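Local structure of glutamyl-tRNA synthetase (Methanothermobacter thermautotrophicus, 3AII) at residues P103-P108 with E146-I151; I132-D137 with E164-S169. The protein probably catalyses the ATP-dependent attachment of glutamate to tRNA, first activating the amino acid as Glu-AMP and then passing it to the acceptor end. All blocks are in the same frame, centred on the assembly; numbering follows the deposited sequence.

Overall arrangement
Strand 98-101 runs into residues 103-108, and the chain then passes through helix 111-126 to strand 130-135, helix 147-158 and strand 164-167. Interaction 1 closes the excursion from 103-108 to the N-terminal part of helix 147-158, laying it against the loop. Interaction 2 closes the beta-alpha-beta unit by pairing strand 130-135 with strand 164-167, the helix of interaction 1 being its connection. The segments alternate along the chain, so the two closures cross rather than nest. They also touch: Tyr148 OH lies 2.6 Å from Asp137 OD2, and Pro103 O lies 2.9 Å from Glu136 N, both probable hydrogen bonds within the catalytic domain.

Interaction 1. Residues P103-P108 with E146-I151; sequences PNPSGP and EAYDMI
Ile151, Met150 and Ala147 turn one flank of the N-terminal part of a helix onto a proline-rich loop, and no hydrogen bond crosses between them. Ile151 has CG1 anti to the carbonyl carbon (chi1 -74°), and its extended branch brings CD1 to 3.8 Å from Asn104 O and 3.9 Å from Gly107 O. Its other branch, CG2, meets Pro103 CG at 4.0 Å, the two side chains crossing obliquely. Ala147 points its methyl at the loop, where CB lies 3.5 Å from Pro105 O, close to Gly107 O as well, and against Pro105 CB. The loop, 103-108, is the first part of the predicted HIGH-region motif of class I synthetases, between strand 98-101 and helix 111-126; helix 147-158 covers it here. Pro105 centres an inverse gamma turn, and its CB lies over one face of the Tyr148 ring, while CG comes 4.3 Å from Tyr148 CZ. The phenol's OH reaches past the proline to a hydrogen bond with Asp137. Met150 runs beside Pro108, both pointing the same way. A bend at chi3 (-54°) folds the methyl back over the pyrrolidine, so that Met150 CE sits only 3.4 Å from Pro108 CD, tighter than usual van der Waals contact. The sulfur lies farther along the same ring, with Met150 SD 4.0 Å from Pro108 CB.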
ATOM      1  N   PRO A 103       4.293  11.906   1.163  1.00 15.82           N
ATOM      2  CA  PRO A 103       3.368  11.224   2.071  1.00 16.11           C
ATOM      3  C   PRO A 103       3.381  11.836   3.460  1.00 16.24           C
ATOM      4  O   PRO A 103       4.368  12.473   3.838  1.00 18.56           O
ATOM      5  CB  PRO A 103       3.938   9.803   2.138  1.00 15.71           C
ATOM      6  CG  PRO A 103       5.429  10.002   1.964  1.00 15.67           C
ATOM      7  CD  PRO A 103       5.580  11.197   1.032  1.00 13.41           C
ATOM      8  N   ASN A 104       2.302  11.640   4.211  1.00 19.13           N
ATOM      9  CA  ASN A 104       2.305  11.956   5.641  1.00 20.67           C
ATOM     10  C   ASN A 104       2.791  10.751   6.426  1.00 16.97           C
ATOM     11  O   ASN A 104       2.576   9.611   6.016  1.00 24.67           O
ATOM     12  CB  ASN A 104       0.901  12.317   6.122  1.00 26.79           C
ATOM     13  CG  ASN A 104       0.248  13.366   5.264  1.00 41.26           C
ATOM     14  OD1 ASN A 104       0.703  14.509   5.210  1.00 36.32           O
ATOM     15  ND2 ASN A 104      -0.828  12.988   4.583  1.00 38.77           N
ATOM     16  N   PRO A 105       3.431  10.984   7.576  1.00 18.90           N
ATOM     17  CA  PRO A 105       3.911   9.829   8.341  1.00 21.74           C
ATOM     18  C   PRO A 105       2.871   9.262   9.309  1.00 19.24           C
ATOM     19  O   PRO A 105       3.178   9.038  10.469  1.00 22.68           O
ATOM     20  CB  PRO A 105       5.087  10.414   9.116  1.00 23.53           C
ATOM     21  CG  PRO A 105       4.659  11.824   9.392  1.00 25.11           C
ATOM     22  CD  PRO A 105       3.834  12.268   8.189  1.00 20.77           C
ATOM     23  N   SER A 106       1.658   9.028   8.830  1.00 16.95           N
ATOM     24  CA  SER A 106       0.594   8.476   9.671  1.00 22.15           C
ATOM     25  C   SER A 106       0.708   6.954   9.827  1.00 24.71           C
ATOM     26  O   SER A 106      -0.010   6.334  10.619  1.00 25.36           O
ATOM     27  CB  SER A 106      -0.767   8.855   9.099  1.00 28.83           C
ATOM     28  OG  SER A 106      -0.890   8.399   7.765  1.00 32.52           O
ATOM     29  N   GLY A 107       1.617   6.363   9.061  1.00 19.12           N
ATOM     30  CA  GLY A 107       1.892   4.930   9.102  1.00 22.29           C
ATOM     31  C   GLY A 107       2.650   4.584   7.834  1.00 24.20           C
ATOM     32  O   GLY A 107       3.051   5.477   7.100  1.00 22.09           O
ATOM     33  N   PRO A 108       2.848   3.287   7.559  1.00 26.22           N
ATOM     34  CA  PRO A 108       3.569   2.886   6.343  1.00 21.76           C
ATOM     35  C   PRO A 108       2.694   3.040   5.101  1.00 23.74           C
ATOM     36  O   PRO A 108       1.503   3.331   5.235  1.00 24.44           O
ATOM     37  CB  PRO A 108       3.879   1.415   6.603  1.00 22.71           C
ATOM     38  CG  PRO A 108       2.718   0.952   7.418  1.00 24.99           C
ATOM     39  CD  PRO A 108       2.364   2.126   8.322  1.00 21.68           C
ATOM     40  N   GLU A 146       7.217   5.583  13.925  1.00 28.44           N
ATOM     41  CA  GLU A 146       7.827   4.481  13.189  1.00 34.52           C
ATOM     42  C   GLU A 146       7.819   4.714  11.672  1.00 33.01           C
ATOM     43  O   GLU A 146       8.634   4.147  10.941  1.00 23.40           O
ATOM     44  CB  GLU A 146       7.138   3.156  13.550  1.00 32.93           C
ATOM     45  CG  GLU A 146       5.658   3.121  13.190  1.00 46.62           C
ATOM     46  CD  GLU A 146       4.885   2.037  13.923  1.00 45.29           C
ATOM     47  OE1 GLU A 146       5.519   1.218  14.624  1.00 53.35           O
ATOM     48  OE2 GLU A 146       3.638   2.014  13.802  1.00 34.62           O
ATOM     49  N   ALA A 147       6.907   5.562  11.203  1.00 26.06           N
ATOM     50  CA  ALA A 147       6.750   5.783   9.770  1.00 24.20           C
ATOM     51  C   ALA A 147       7.948   6.442   9.097  1.00 20.12           C
ATOM     52  O   ALA A 147       8.155   6.276   7.895  1.00 22.22           O
ATOM     53  CB  ALA A 147       5.477   6.586   9.489  1.00 23.40           C
ATOM     54  N   TYR A 148       8.727   7.223   9.841  1.00 18.14           N
ATOM     55  CA  TYR A 148       9.867   7.889   9.228  1.00 19.78           C
ATOM     56  C   TYR A 148      10.821   6.881   8.601  1.00 22.08           C
ATOM     57  O   TYR A 148      11.393   7.130   7.541  1.00 22.53           O
ATOM     58  CB  TYR A 148      10.626   8.750  10.238  1.00 20.01           C
ATOM     59  CG  TYR A 148       9.837   9.952  10.712  1.00 20.47           C
ATOM     60  CD1 TYR A 148       9.736  11.092   9.927  1.00 19.11           C
ATOM     61  CD2 TYR A 148       9.187   9.934  11.935  1.00 21.94           C
ATOM     62  CE1 TYR A 148       9.014  12.193  10.360  1.00 19.11           C
ATOM     63  CE2 TYR A 148       8.466  11.018  12.374  1.00 24.50           C
ATOM     64  CZ  TYR A 148       8.378  12.143  11.588  1.00 20.95           C
ATOM     65  OH  TYR A 148       7.654  13.221  12.044  1.00 19.01           O
ATOM     66  N   ASP A 149      11.007   5.755   9.273  1.00 19.42           N
ATOM     67  CA  ASP A 149      11.864   4.708   8.723  1.00 21.26           C
ATOM     68  C   ASP A 149      11.113   3.758   7.795  1.00 21.10           C
ATOM     69  O   ASP A 149      11.696   3.226   6.847  1.00 20.16           O
ATOM     70  CB  ASP A 149      12.540   3.920   9.843  1.00 22.81           C
ATOM     71  CG  ASP A 149      13.604   4.730  10.566  1.00 39.78           C
ATOM     72  OD1 ASP A 149      14.215   5.627   9.940  1.00 35.83           O
ATOM     73  OD2 ASP A 149      13.827   4.465  11.766  1.00 42.44           O
ATOM     74  N   MET A 150       9.828   3.545   8.059  1.00 17.72           N
ATOM     75  CA  MET A 150       9.058   2.577   7.273  1.00 16.51           C
ATOM     76  C   MET A 150       8.830   3.040   5.836  1.00 18.64           C
ATOM     77  O   MET A 150       8.908   2.245   4.892  1.00 18.59           O
ATOM     78  CB  MET A 150       7.716   2.238   7.933  1.00 23.54           C
ATOM     79  CG  MET A 150       7.826   1.462   9.232  1.00 21.78           C
ATOM     80  SD  MET A 150       6.196   0.949   9.812  1.00 29.48           S
ATOM     81  CE  MET A 150       5.327   2.512   9.847  1.00 45.43           C
ATOM     82  N   ILE A 151       8.551   4.328   5.672  1.00 17.44           N
ATOM     83  CA  ILE A 151       8.249   4.865   4.355  1.00 12.98           C
ATOM     84  C   ILE A 151       9.388   4.695   3.346  1.00 17.17           C
ATOM     85  O   ILE A 151       9.167   4.215   2.245  1.00 14.86           O
ATOM     86  CB  ILE A 151       7.754   6.325   4.457  1.00 16.35           C
ATOM     87  CG1 ILE A 151       6.318   6.326   5.002  1.00 17.77           C
ATOM     88  CG2 ILE A 151       7.824   7.013   3.091  1.00 17.62           C
ATOM     89  CD1 ILE A 151       5.789   7.715   5.364  1.00 18.70           C
TER

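Interaction 2. Residues I132-D137 with E164-S169; sequences ILRIED and ETVIQS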
ATOM      1  N   ILE A 132      11.983  14.075  -5.428  1.00 12.56           N
ATOM      2  CA  ILE A 132      12.171  14.456  -4.033  1.00 14.75           C
ATOM      3  C   ILE A 132      11.183  13.686  -3.147  1.00 14.35           C
ATOM      4  O   ILE A 132       9.995  13.599  -3.452  1.00 16.20           O
ATOM      5  CB  ILE A 132      11.961  15.963  -3.848  1.00 12.79           C
ATOM      6  CG1 ILE A 132      13.004  16.751  -4.656  1.00 13.96           C
ATOM      7  CG2 ILE A 132      12.064  16.327  -2.365  1.00 16.41           C
ATOM      8  CD1 ILE A 132      12.714  18.264  -4.736  1.00 20.94           C
ATOM      9  N   LEU A 133      11.690  13.078  -2.077  1.00 13.08           N
ATOM     10  CA  LEU A 133      10.814  12.505  -1.051  1.00 12.51           C
ATOM     11  C   LEU A 133      10.626  13.593  -0.009  1.00 14.20           C
ATOM     12  O   LEU A 133      11.595  14.048   0.572  1.00 14.86           O
ATOM     13  CB  LEU A 133      11.445  11.263  -0.405  1.00 12.21           C
ATOM     14  CG  LEU A 133      10.700  10.760   0.838  1.00 12.60           C
ATOM     15  CD1 LEU A 133       9.271  10.304   0.481  1.00 13.05           C
ATOM     16  CD2 LEU A 133      11.453   9.601   1.496  1.00 12.99           C
ATOM     17  N   ARG A 134       9.385  14.033   0.212  1.00 13.48           N
ATOM     18  CA  ARG A 134       9.133  15.058   1.208  1.00 14.34           C
ATOM     19  C   ARG A 134       8.148  14.503   2.221  1.00 17.42           C
ATOM     20  O   ARG A 134       6.981  14.262   1.897  1.00 17.73           O
ATOM     21  CB  ARG A 134       8.589  16.339   0.566  1.00 13.54           C
ATOM     22  CG  ARG A 134       8.327  17.465   1.572  1.00 12.82           C
ATOM     23  CD  ARG A 134       7.997  18.825   0.892  1.00 14.48           C
ATOM     24  NE  ARG A 134       6.687  18.775   0.248  1.00 17.59           N
ATOM     25  CZ  ARG A 134       6.414  19.249  -0.970  1.00 18.89           C
ATOM     26  NH1 ARG A 134       5.177  19.149  -1.453  1.00 17.32           N
ATOM     27  NH2 ARG A 134       7.367  19.809  -1.705  1.00 18.66           N
ATOM     28  N   ILE A 135       8.616  14.302   3.447  1.00 13.28           N
ATOM     29  CA  ILE A 135       7.748  13.771   4.490  1.00 13.42           C
ATOM     30  C   ILE A 135       6.969  14.913   5.112  1.00 15.06           C
ATOM     31  O   ILE A 135       7.547  15.840   5.689  1.00 15.30           O
ATOM     32  CB  ILE A 135       8.547  13.069   5.600  1.00 15.76           C
ATOM     33  CG1 ILE A 135       9.491  12.012   5.021  1.00 23.82           C
ATOM     34  CG2 ILE A 135       7.592  12.464   6.615  1.00 17.67           C
ATOM     35  CD1 ILE A 135       8.804  10.932   4.278  1.00 19.46           C
ATOM     36  N   GLU A 136       5.649  14.854   4.985  1.00 13.65           N
ATOM     37  CA  GLU A 136       4.805  15.983   5.344  1.00 14.74           C
ATOM     38  C   GLU A 136       4.216  15.778   6.743  1.00 18.42           C
ATOM     39  O   GLU A 136       3.079  15.321   6.913  1.00 18.93           O
ATOM     40  CB  GLU A 136       3.756  16.212   4.247  1.00 16.69           C
ATOM     41  CG  GLU A 136       4.437  16.620   2.933  1.00 21.48           C
ATOM     42  CD  GLU A 136       3.521  17.277   1.902  1.00 21.57           C
ATOM     43  OE1 GLU A 136       2.282  17.101   1.984  1.00 23.01           O
ATOM     44  OE2 GLU A 136       4.068  17.949   0.996  1.00 19.88           O
ATOM     45  N   ASP A 137       5.035  16.104   7.741  1.00 16.85           N
ATOM     46  CA  ASP A 137       4.731  15.783   9.134  1.00 13.38           C
ATOM     47  C   ASP A 137       4.437  17.031   9.976  1.00 17.06           C
ATOM     48  O   ASP A 137       4.948  17.164  11.086  1.00 19.78           O
ATOM     49  CB  ASP A 137       5.883  14.993   9.752  1.00 14.53           C
ATOM     50  CG  ASP A 137       7.170  15.790   9.831  1.00 16.46           C
ATOM     51  OD1 ASP A 137       7.348  16.751   9.056  1.00 15.74           O
ATOM     52  OD2 ASP A 137       8.009  15.463  10.689  1.00 19.36           O
ATOM     53  N   GLU A 164      16.586  13.333  -3.114  1.00 14.43           N
ATOM     54  CA  GLU A 164      16.666  14.179  -1.922  1.00 13.20           C
ATOM     55  C   GLU A 164      15.566  13.759  -0.990  1.00 14.81           C
ATOM     56  O   GLU A 164      14.480  13.369  -1.441  1.00 15.07           O
ATOM     57  CB  GLU A 164      16.425  15.646  -2.269  1.00 18.46           C
ATOM     58  CG  GLU A 164      17.601  16.347  -2.853  1.00 30.73           C
ATOM     59  CD  GLU A 164      17.494  17.876  -2.833  1.00 19.29           C
ATOM     60  OE1 GLU A 164      16.572  18.480  -2.215  1.00 21.87           O
ATOM     61  OE2 GLU A 164      18.382  18.473  -3.435  1.00 24.32           O
ATOM     62  N   THR A 165      15.846  13.835   0.309  1.00 13.90           N
ATOM     63  CA  THR A 165      14.828  13.575   1.322  1.00 14.91           C
ATOM     64  C   THR A 165      14.723  14.822   2.194  1.00 14.58           C
ATOM     65  O   THR A 165      15.735  15.325   2.700  1.00 14.30           O
ATOM     66  CB  THR A 165      15.173  12.377   2.229  1.00 15.77           C
ATOM     67  OG1 THR A 165      15.174  11.163   1.471  1.00 18.14           O
ATOM     68  CG2 THR A 165      14.129  12.226   3.324  1.00 16.22           C
ATOM     69  N   VAL A 166      13.498  15.319   2.354  1.00 12.90           N
ATOM     70  CA  VAL A 166      13.252  16.550   3.089  1.00 13.07           C
ATOM     71  C   VAL A 166      12.160  16.239   4.101  1.00 15.94           C
ATOM     72  O   VAL A 166      11.212  15.528   3.780  1.00 15.62           O
ATOM     73  CB  VAL A 166      12.779  17.661   2.135  1.00 16.96           C
ATOM     74  CG1 VAL A 166      12.323  18.897   2.907  1.00 21.78           C
ATOM     75  CG2 VAL A 166      13.888  18.034   1.158  1.00 19.65           C
ATOM     76  N   ILE A 167      12.311  16.720   5.332  1.00 14.34           N
ATOM     77  CA  ILE A 167      11.280  16.476   6.349  1.00 14.41           C
ATOM     78  C   ILE A 167      10.701  17.822   6.792  1.00 14.04           C
ATOM     79  O   ILE A 167      11.430  18.723   7.191  1.00 15.07           O
ATOM     80  CB  ILE A 167      11.845  15.701   7.552  1.00 13.28           C
ATOM     81  CG1 ILE A 167      12.362  14.322   7.117  1.00 17.92           C
ATOM     82  CG2 ILE A 167      10.766  15.493   8.628  1.00 15.05           C
ATOM     83  CD1 ILE A 167      13.156  13.617   8.213  1.00 26.89           C
ATOM     84  N   GLN A 168       9.388  17.988   6.694  1.00 12.74           N
ATOM     85  CA  GLN A 168       8.818  19.313   6.908  1.00 12.20           C
ATOM     86  C   GLN A 168       8.995  19.855   8.323  1.00 12.94           C
ATOM     87  O   GLN A 168       9.113  21.066   8.501  1.00 13.84           O
ATOM     88  CB  GLN A 168       7.347  19.366   6.475  1.00 12.90           C
ATOM     89  CG  GLN A 168       7.178  19.277   4.965  1.00 13.80           C
ATOM     90  CD  GLN A 168       5.773  19.626   4.510  1.00 18.86           C
ATOM     91  OE1 GLN A 168       4.798  19.195   5.115  1.00 17.49           O
ATOM     92  NE2 GLN A 168       5.667  20.417   3.445  1.00 18.73           N
ATOM     93  N   SER A 169       9.040  18.973   9.318  1.00 15.29           N
ATOM     94  CA  SER A 169       9.190  19.466  10.683  1.00 16.65           C
ATOM     95  C   SER A 169      10.590  20.023  10.937  1.00 19.99           C
ATOM     96  O   SER A 169      10.819  20.686  11.944  1.00 17.52           O
ATOM     97  CB  SER A 169       8.829  18.390  11.716  1.00 12.95           C
ATOM     98  OG  SER A 169       9.660  17.260  11.580  1.00 16.62           O
TER
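Two parallel strands, 130-135 and 164-167, pair here as the ends of a beta-alpha-beta unit in the Rossmann-type catalytic domain, with 98-101 on the far side of 130-135. Near-linear backbone bonds link them: Leu133 N to Glu164 O, Val166 N to Leu133 O, and Ile135 N to Val166 O. Gln168 N continues the ladder to Ile135 O (3.0 Å), where the second strand gives way to a 3-10 turn. On one face Leu133 lies alongside Thr165, and Ile135 CG1 meets Ile167 CG1 at 4.2 Å. On the other, Arg134 grips Glu136 side-on, NE and NH1 both donating in the guanidinium plane to the single oxygen OE2. The Gln168 amide runs beside the Glu136 carboxylate, their planes 5° apart, and its NE2 bonds to Asp281. Beyond the strands, the Asp137 carboxylate grips Ser169 with both oxygens, each using its syn lone pair. An alanine here would remove both acceptors and would probably leave Ser169 N and OG without these bonds, loosening the link between strand 130-135 and the 3-10 segment. Asp137 OD1 takes Ser169 N at 2.8 Å, a bent bond of 131°, and Asp137 OD2 receives the proton of Ser169 OG at 2.6 Å.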